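Local coordinates for Lmo0181 protein (Listeria monocytogenes serovar 1/2a, PDB 5F7V) that binds the cyclic glucan cycloalternan as the substrate-binding lipoprotein of an ABC transporter, and so probably serves in its uptake, at residues A159-T164 with S222-S227; D238-G243 with A261-D266. All blocks are in the same frame, centred on the assembly; numbering follows the deposited sequence.

How the interactions relate
Both contacts lie on the same side of the chain's centre, in a protein of the periplasmic-binding-protein superfamily, and belong to the scaffold of the fold. Interaction 1 packs the C-terminal end of helix 153-163 on the loop 222-227; interaction 2 packs the end of helix 236-241 on the segment that leads into strand 265-268. Their centres are 16 Å apart, and they meet directly where CB of P226 lies 4.2 Å from CD2 of L239, a purely apolar touch. In interaction 2 the side chain of F240 is about 10 Å from a bound glucose unit of the ligand, too far for direct contact.

Interaction 1 of 2, residues A159-T164 with S222-S227; sequences AAKKLT and SKVAPS
A helix C-terminus packed on the loop joining two other helices makes this contact: near the end of helix 153-163, T164 faces V224 in the connection between helices 206-220 and 228-231. V224 carries most of the contact, burying more surface in it than any other residue. Its CB and CG1 approach the hydroxyl of T164, with OG1 3.4 Å from V224 CB, and the two side chains cross at about a right angle. No hydrogen bond spans the segments; the T164 hydroxyl turns back on its own helix instead. With OG1 anti to the carbonyl carbon (chi1 -62°), it donates to A160 O over 2.7 Å, coming from above the carbonyl plane, 32° out of it, and not along a lone pair. Threonine suits this place because its hydroxyl can occupy a carbonyl oxygen near the helix end while its methyl lies against the loop, CG2 being 3.7 Å from K223 O. The two branches of V224 part on the helix surface: CG1 lies 3.6 Å from K161 CG, and CG2, in the crowded position between backbone N and carbonyl carbon, lies 4.0 Å from A160 CB. Alanine keeps the helix surface low enough for that approach, and K161 adds only its aliphatic chain, extended beyond CG, whose CE passes 4.0 Å from S222 CB. K223, with positive phi, takes the chain out of helical geometry after helix 206-220, its own amino end leading away, and V224 after it points toward helix 153-163. T164 OG1 also bonds to G172 N, and V224 shares a backbone hydrogen bond with T173, so strand 171-174 ties both segments together, while A160 also rests on M247 of strand 245-251.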
# COMPACT_ATOMS: atom_id res chain seq x y z
N ALA A 159 -24.05 0.62 9.41
CA ALA A 159 -24.28 0.84 7.98
C ALA A 159 -24.10 -0.45 7.24
O ALA A 159 -24.94 -0.83 6.45
CB ALA A 159 -23.39 1.92 7.42
N ALA A 160 -23.01 -1.15 7.51
CA ALA A 160 -22.73 -2.42 6.84
C ALA A 160 -23.82 -3.44 7.09
O ALA A 160 -24.19 -4.18 6.18
CB ALA A 160 -21.40 -3.00 7.30
N LYS A 161 -24.37 -3.50 8.30
CA LYS A 161 -25.45 -4.42 8.58
C LYS A 161 -26.69 -4.07 7.77
O LYS A 161 -27.32 -4.96 7.16
CB LYS A 161 -25.74 -4.44 10.10
CG LYS A 161 -24.66 -5.14 10.91
CD LYS A 161 -24.78 -4.90 12.42
CE LYS A 161 -23.58 -5.46 13.14
NZ LYS A 161 -23.67 -5.16 14.59
N LYS A 162 -27.07 -2.81 7.68
CA LYS A 162 -28.24 -2.42 6.90
C LYS A 162 -28.03 -2.58 5.40
O LYS A 162 -28.99 -2.81 4.70
CB LYS A 162 -28.60 -0.97 7.20
CG LYS A 162 -29.07 -0.81 8.64
CD LYS A 162 -29.61 0.59 8.96
CE LYS A 162 -28.52 1.64 9.00
NZ LYS A 162 -29.02 3.01 9.30
N LEU A 163 -26.79 -2.59 4.94
CA LEU A 163 -26.48 -2.72 3.53
C LEU A 163 -26.26 -4.15 3.10
O LEU A 163 -26.12 -4.39 1.90
CB LEU A 163 -25.26 -1.86 3.17
CG LEU A 163 -25.53 -0.35 3.19
CD1 LEU A 163 -24.27 0.46 3.44
CD2 LEU A 163 -26.31 0.12 2.00
N THR A 164 -26.20 -5.08 4.03
CA THR A 164 -26.05 -6.50 3.65
C THR A 164 -27.39 -7.07 3.25
O THR A 164 -28.37 -6.90 3.96
CB THR A 164 -25.44 -7.25 4.84
OG1 THR A 164 -24.13 -6.69 5.09
CG2 THR A 164 -25.30 -8.73 4.50
N SER A 222 -21.61 -11.25 12.23
CA SER A 222 -22.65 -10.47 11.58
C SER A 222 -22.73 -10.80 10.11
O SER A 222 -23.75 -10.50 9.47
CB SER A 222 -22.41 -8.98 11.78
OG SER A 222 -21.15 -8.64 11.22
N LYS A 223 -21.68 -11.38 9.52
CA LYS A 223 -21.67 -11.78 8.12
C LYS A 223 -22.00 -10.64 7.17
O LYS A 223 -22.71 -10.81 6.21
CB LYS A 223 -22.57 -13.01 7.91
CG LYS A 223 -22.15 -14.20 8.77
CD LYS A 223 -22.87 -15.48 8.36
CE LYS A 223 -24.21 -15.49 9.04
NZ LYS A 223 -24.94 -16.75 8.73
N VAL A 224 -21.45 -9.49 7.49
CA VAL A 224 -21.58 -8.29 6.65
C VAL A 224 -20.43 -8.10 5.67
O VAL A 224 -20.47 -7.17 4.86
CB VAL A 224 -21.74 -7.02 7.49
CG1 VAL A 224 -22.96 -7.12 8.36
CG2 VAL A 224 -20.50 -6.72 8.32
N ALA A 225 -19.43 -8.98 5.71
CA ALA A 225 -18.24 -8.94 4.87
C ALA A 225 -18.04 -10.33 4.29
O ALA A 225 -18.25 -11.32 5.01
CB ALA A 225 -17.05 -8.50 5.69
N PRO A 226 -17.63 -10.42 3.01
CA PRO A 226 -17.46 -11.74 2.40
C PRO A 226 -16.31 -12.52 3.04
O PRO A 226 -15.25 -11.93 3.35
CB PRO A 226 -17.22 -11.41 0.93
CG PRO A 226 -16.67 -10.03 0.94
CD PRO A 226 -17.42 -9.33 2.03
N SER A 227 -16.49 -13.82 3.23
CA SER A 227 -15.46 -14.66 3.82
C SER A 227 -14.47 -15.12 2.78
O SER A 227 -14.69 -14.94 1.59
CB SER A 227 -16.10 -15.88 4.39
OG SER A 227 -16.58 -16.70 3.35

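Interaction 2 of 2, residues D238-G243 with A261-D266; sequences DLFMNG and APFKWD
F240 sends CG anti to its backbone N (chi1 -176°), which carries its ring off the helix toward W265, while F263 takes the crowded rotamer, CG between backbone N and carbonyl carbon (chi1 48°), and so turns its ring back at the helix end. The two rings form a T-shaped pair, planes at 86° and centroids 5.2 Å apart, with the edge of F263 presented to one face of F240; CZ of F263 comes within 3.7 Å of F240 CE2. CE1 and CZ of F263 face the F240 ring, while CZ and CE2 lie against F240 O, CZ at 3.2 Å from that oxygen, which sits near the ring plane. F240 thus offers a broad face to the edge of F263, whose slightly positive C-H rim also suits a carbonyl oxygen at the helix end. That oxygen accepts from G243 N too, because helix 236-241 ends in a Schellman motif with G243, at positive phi, as the C-prime residue. M241, bent at chi2 and chi3, curls its thioether onto A261, SD 3.7 Å from A261 CB, and P262, at the centre of an inverse gamma turn, lays CD 3.6 Å from M241 O. W265, beginning strand 265-268, brings CB to the edge of the F240 ring, and I133 of strand 119-135 touches the side chains of F240 and W265.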
# COMPACT_ATOMS: atom_id res chain seq x y z
N ASP A 238 -13.01 -7.23 -7.23
CA ASP A 238 -13.84 -7.84 -8.28
C ASP A 238 -15.30 -7.89 -7.84
O ASP A 238 -16.23 -7.55 -8.58
CB ASP A 238 -13.39 -9.26 -8.63
CG ASP A 238 -11.92 -9.39 -8.94
OD1 ASP A 238 -11.38 -8.44 -9.52
OD2 ASP A 238 -11.32 -10.44 -8.63
N LEU A 239 -15.52 -8.29 -6.59
CA LEU A 239 -16.90 -8.25 -6.04
C LEU A 239 -17.45 -6.83 -6.00
O LEU A 239 -18.60 -6.51 -6.30
CB LEU A 239 -16.98 -8.90 -4.67
CG LEU A 239 -17.10 -10.43 -4.66
CD1 LEU A 239 -15.92 -11.16 -5.30
CD2 LEU A 239 -17.39 -10.93 -3.24
N PHE A 240 -16.58 -5.89 -5.64
CA PHE A 240 -16.99 -4.47 -5.66
C PHE A 240 -17.40 -4.00 -7.06
O PHE A 240 -18.47 -3.37 -7.22
CB PHE A 240 -15.86 -3.58 -5.09
CG PHE A 240 -16.23 -2.12 -4.98
CD1 PHE A 240 -17.02 -1.68 -3.93
CD2 PHE A 240 -15.81 -1.18 -5.93
CE1 PHE A 240 -17.37 -0.36 -3.80
CE2 PHE A 240 -16.18 0.16 -5.79
CZ PHE A 240 -16.94 0.56 -4.73
N MET A 241 -16.60 -4.32 -8.07
CA MET A 241 -16.99 -4.04 -9.46
C MET A 241 -18.27 -4.73 -9.88
O MET A 241 -18.97 -4.16 -10.72
CB MET A 241 -15.85 -4.45 -10.39
CG MET A 241 -14.72 -3.42 -10.31
SD MET A 241 -15.11 -1.82 -11.08
CE MET A 241 -15.01 -2.04 -12.85
N ASN A 242 -18.57 -5.89 -9.31
CA ASN A 242 -19.79 -6.65 -9.59
C ASN A 242 -20.98 -6.17 -8.76
O ASN A 242 -22.01 -6.85 -8.82
CB ASN A 242 -19.50 -8.16 -9.38
CG ASN A 242 -20.44 -9.09 -10.16
OD1 ASN A 242 -20.70 -8.83 -11.33
ND2 ASN A 242 -20.88 -10.18 -9.55
N GLY A 243 -20.88 -5.01 -8.10
CA GLY A 243 -22.01 -4.49 -7.35
C GLY A 243 -22.32 -5.18 -6.05
O GLY A 243 -23.45 -5.05 -5.54
N ALA A 261 -16.42 1.51 -13.11
CA ALA A 261 -17.39 0.80 -12.28
C ALA A 261 -18.78 1.18 -12.74
O ALA A 261 -19.01 2.38 -12.99
CB ALA A 261 -17.25 1.17 -10.81
N PRO A 262 -19.72 0.22 -12.88
CA PRO A 262 -21.01 0.55 -13.46
C PRO A 262 -22.01 1.05 -12.40
O PRO A 262 -23.19 0.67 -12.42
CB PRO A 262 -21.46 -0.80 -14.04
CG PRO A 262 -20.94 -1.77 -13.05
CD PRO A 262 -19.57 -1.24 -12.70
N PHE A 263 -21.60 1.97 -11.55
CA PHE A 263 -22.40 2.57 -10.50
C PHE A 263 -21.68 3.84 -10.05
O PHE A 263 -20.48 4.02 -10.36
CB PHE A 263 -22.64 1.62 -9.32
CG PHE A 263 -21.41 0.94 -8.80
CD1 PHE A 263 -20.55 1.59 -7.94
CD2 PHE A 263 -21.11 -0.36 -9.18
CE1 PHE A 263 -19.41 0.96 -7.48
CE2 PHE A 263 -20.00 -1.02 -8.72
CZ PHE A 263 -19.15 -0.35 -7.86
N LYS A 264 -22.38 4.71 -9.35
CA LYS A 264 -21.74 5.89 -8.74
C LYS A 264 -21.04 5.48 -7.45
O LYS A 264 -21.56 4.66 -6.67
CB LYS A 264 -22.79 6.94 -8.42
CG LYS A 264 -23.62 7.39 -9.64
CD LYS A 264 -22.85 7.98 -10.79
CE LYS A 264 -23.74 8.18 -12.02
NZ LYS A 264 -24.45 6.96 -12.53
N TRP A 265 -19.85 6.05 -7.22
CA TRP A 265 -19.06 5.72 -6.07
C TRP A 265 -18.30 6.94 -5.61
O TRP A 265 -17.99 7.86 -6.39
CB TRP A 265 -18.10 4.56 -6.35
CG TRP A 265 -17.13 4.73 -7.49
CD1 TRP A 265 -17.39 4.58 -8.82
CD2 TRP A 265 -15.76 5.08 -7.41
NE1 TRP A 265 -16.28 4.83 -9.58
CE2 TRP A 265 -15.25 5.11 -8.73
CE3 TRP A 265 -14.89 5.34 -6.35
CZ2 TRP A 265 -13.93 5.37 -8.99
CZ3 TRP A 265 -13.56 5.59 -6.63
CH2 TRP A 265 -13.10 5.60 -7.94
N ASP A 266 -17.89 6.90 -4.34
CA ASP A 266 -17.10 7.99 -3.77
C ASP A 266 -16.23 7.40 -2.66
O ASP A 266 -16.16 6.18 -2.48
CB ASP A 266 -18.00 9.15 -3.33
CG ASP A 266 -17.34 10.53 -3.33
OD1 ASP A 266 -16.09 10.65 -3.44
OD2 ASP A 266 -18.15 11.50 -3.24